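Truncated hemoglobin 4 (Chlamydomonas reinhardtii, PDB 6BME) binds heme b as a 2-on-2 truncated hemoglobin whose iron can take a lysine as axial ligand, and probably binds oxygen. Local coordinates at residues D92-E96 with M97-Q101. Sequence-based numbering, arbitrary orientation.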
ATOM      1  N   ASP A  92       5.794   3.603  -8.530  1.00 13.68           N
ATOM      2  CA  ASP A  92       6.702   3.009  -9.503  1.00 14.47           C
ATOM      3  C   ASP A  92       6.045   1.830 -10.207  1.00 18.30           C
ATOM      4  O   ASP A  92       6.217   1.651 -11.416  1.00 15.98           O
ATOM      5  CB  ASP A  92       8.000   2.565  -8.827  1.00 14.08           C
ATOM      6  CG  ASP A  92       8.817   3.734  -8.294  1.00 19.80           C
ATOM      7  OD1 ASP A  92       8.436   4.904  -8.525  1.00 14.34           O
ATOM      8  OD2 ASP A  92       9.840   3.471  -7.633  1.00 13.72           O
ATOM      9  N   SER A  93       5.297   1.003  -9.464  1.00 17.05           N
ATOM     10  CA  SER A  93       4.590  -0.108 -10.095  1.00 14.71           C
ATOM     11  C   SER A  93       3.611   0.398 -11.137  1.00 15.60           C
ATOM     12  O   SER A  93       3.547  -0.138 -12.247  1.00 16.67           O
ATOM     13  CB  SER A  93       3.856  -0.945  -9.046  1.00 13.91           C
ATOM     14  OG  SER A  93       4.755  -1.390  -8.053  1.00 13.19           O
ATOM     15  N   LEU A  94       2.858   1.448 -10.807  1.00 15.34           N
ATOM     16  CA  LEU A  94       1.895   1.988 -11.760  1.00 16.48           C
ATOM     17  C   LEU A  94       2.588   2.498 -13.021  1.00 23.28           C
ATOM     18  O   LEU A  94       2.116   2.252 -14.137  1.00 22.53           O
ATOM     19  CB  LEU A  94       1.078   3.101 -11.107  1.00 16.01           C
ATOM     20  CG  LEU A  94       0.220   2.786  -9.888  1.00 15.73           C
ATOM     21  CD1 LEU A  94      -0.427   4.069  -9.369  1.00 15.29           C
ATOM     22  CD2 LEU A  94      -0.832   1.751 -10.250  1.00 15.55           C
ATOM     23  N   LYS A  95       3.715   3.202 -12.862  1.00 22.04           N
ATOM     24  CA  LYS A  95       4.445   3.708 -14.020  1.00 20.95           C
ATOM     25  C   LYS A  95       4.977   2.569 -14.878  1.00 19.94           C
ATOM     26  O   LYS A  95       4.907   2.627 -16.113  1.00 20.75           O
ATOM     27  CB  LYS A  95       5.598   4.612 -13.567  1.00 20.02           C
ATOM     28  CG  LYS A  95       5.157   5.809 -12.756  1.00 19.31           C
ATOM     29  CD  LYS A  95       6.365   6.561 -12.209  1.00 27.27           C
ATOM     30  CE  LYS A  95       5.958   7.658 -11.238  1.00 26.87           C
ATOM     31  NZ  LYS A  95       7.160   8.274 -10.605  1.00 28.78           N
ATOM     32  N   GLU A  96       5.536   1.537 -14.245  1.00 18.70           N
ATOM     33  CA  GLU A  96       6.065   0.401 -14.994  1.00 23.53           C
ATOM     34  C   GLU A  96       4.986  -0.319 -15.789  1.00 23.23           C
ATOM     35  O   GLU A  96       5.275  -0.907 -16.840  1.00 21.74           O
ATOM     36  CB  GLU A  96       6.756  -0.566 -14.042  1.00 18.78           C
ATOM     37  CG  GLU A  96       8.041   0.027 -13.496  1.00 26.22           C
ATOM     38  CD  GLU A  96       8.671  -0.826 -12.432  1.00 24.30           C
ATOM     39  OE1 GLU A  96       8.348  -2.036 -12.373  1.00 20.74           O
ATOM     40  OE2 GLU A  96       9.492  -0.279 -11.662  1.00 17.34           O
ATOM     41  N   MET A  97       3.748  -0.278 -15.317  1.00 20.44           N
ATOM     42  CA  MET A  97       2.625  -0.881 -16.021  1.00 20.71           C
ATOM     43  C   MET A  97       2.013   0.057 -17.058  1.00 26.54           C
ATOM     44  O   MET A  97       0.977  -0.273 -17.644  1.00 24.53           O
ATOM     45  CB  MET A  97       1.569  -1.323 -15.011  1.00 19.75           C
ATOM     46  CG  MET A  97       2.048  -2.434 -14.080  1.00 18.94           C
ATOM     47  SD  MET A  97       2.369  -3.977 -14.952  1.00 24.24           S
ATOM     48  CE  MET A  97       0.806  -4.213 -15.783  1.00 23.51           C
ATOM     49  N   GLY A  98       2.632   1.212 -17.300  1.00 23.04           N
ATOM     50  CA  GLY A  98       2.101   2.148 -18.268  1.00 25.24           C
ATOM     51  C   GLY A  98       0.870   2.903 -17.824  1.00 28.26           C
ATOM     52  O   GLY A  98       0.098   3.345 -18.671  1.00 33.44           O
ATOM     53  N   VAL A  99       0.657   3.063 -16.523  1.00 21.52           N
ATOM     54  CA  VAL A  99      -0.464   3.857 -16.033  1.00 29.08           C
ATOM     55  C   VAL A  99      -0.144   5.337 -16.207  1.00 28.55           C
ATOM     56  O   VAL A  99       0.983   5.775 -15.963  1.00 25.89           O
ATOM     57  CB  VAL A  99      -0.768   3.512 -14.563  1.00 26.89           C
ATOM     58  CG1 VAL A  99      -1.852   4.418 -14.011  1.00 22.54           C
ATOM     59  CG2 VAL A  99      -1.178   2.046 -14.442  1.00 28.23           C
ATOM     60  N   GLY A 100      -1.138   6.116 -16.629  1.00 29.69           N
ATOM     61  CA  GLY A 100      -0.904   7.500 -16.974  1.00 28.26           C
ATOM     62  C   GLY A 100      -0.857   8.432 -15.779  1.00 30.00           C
ATOM     63  O   GLY A 100      -1.174   8.066 -14.648  1.00 28.71           O
ATOM     64  N   GLN A 101      -0.483   9.680 -16.071  1.00 30.13           N
ATOM     65  CA  GLN A 101      -0.153  10.647 -15.027  1.00 32.26           C
ATOM     66  C   GLN A 101      -1.372  11.072 -14.221  1.00 28.01           C
ATOM     67  O   GLN A 101      -1.254  11.334 -13.018  1.00 26.86           O
ATOM     68  CB  GLN A 101       0.513  11.879 -15.652  1.00 36.97           C
ATOM     69  CG  GLN A 101       0.991  12.909 -14.643  1.00 37.42           C
ATOM     70  CD  GLN A 101       2.134  12.387 -13.802  1.00 40.73           C
ATOM     71  OE1 GLN A 101       3.159  11.953 -14.332  1.00 40.55           O
ATOM     72  NE2 GLN A 101       1.960  12.413 -12.483  1.00 39.64           N
TER
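V99 folds back on L94 where helix 80-96 ends: its N-H reaches L94 O (2.9 Å, N-H...O angle 158°), and the two CB atoms pack at 3.9 Å. V99 CG1 stands anti to its own backbone N (chi1 175°), which leaves CG2 on the N side, 3.3 Å from that same L94 O. Within this turn, G98 N donates to K95 O at 2.9 Å, from well above the carbonyl plane rather than along a lone pair. With G98 at positive phi (74°) as the C' residue, these two bonds make a Schellman motif, and the L94-V99 pair is the apolar contact that accompanies it. M97, the first residue to leave helical angles, still gives its N-H to S93 O (3.1 Å) and, weakly, to L94 O; its CG comes within 3.3 Å of S93 O. Farther out, L94 and V99 both touch I104 of helix 101-114, whereas S93 and M97 meet helix 10-25, where K23 forms a salt bridge with E96. The carbonyls of S93, L94 and K95 thus find donors in the turn that follows, and the apolar contact continues into the packing between consecutive helices of the globin fold, away from the heme site.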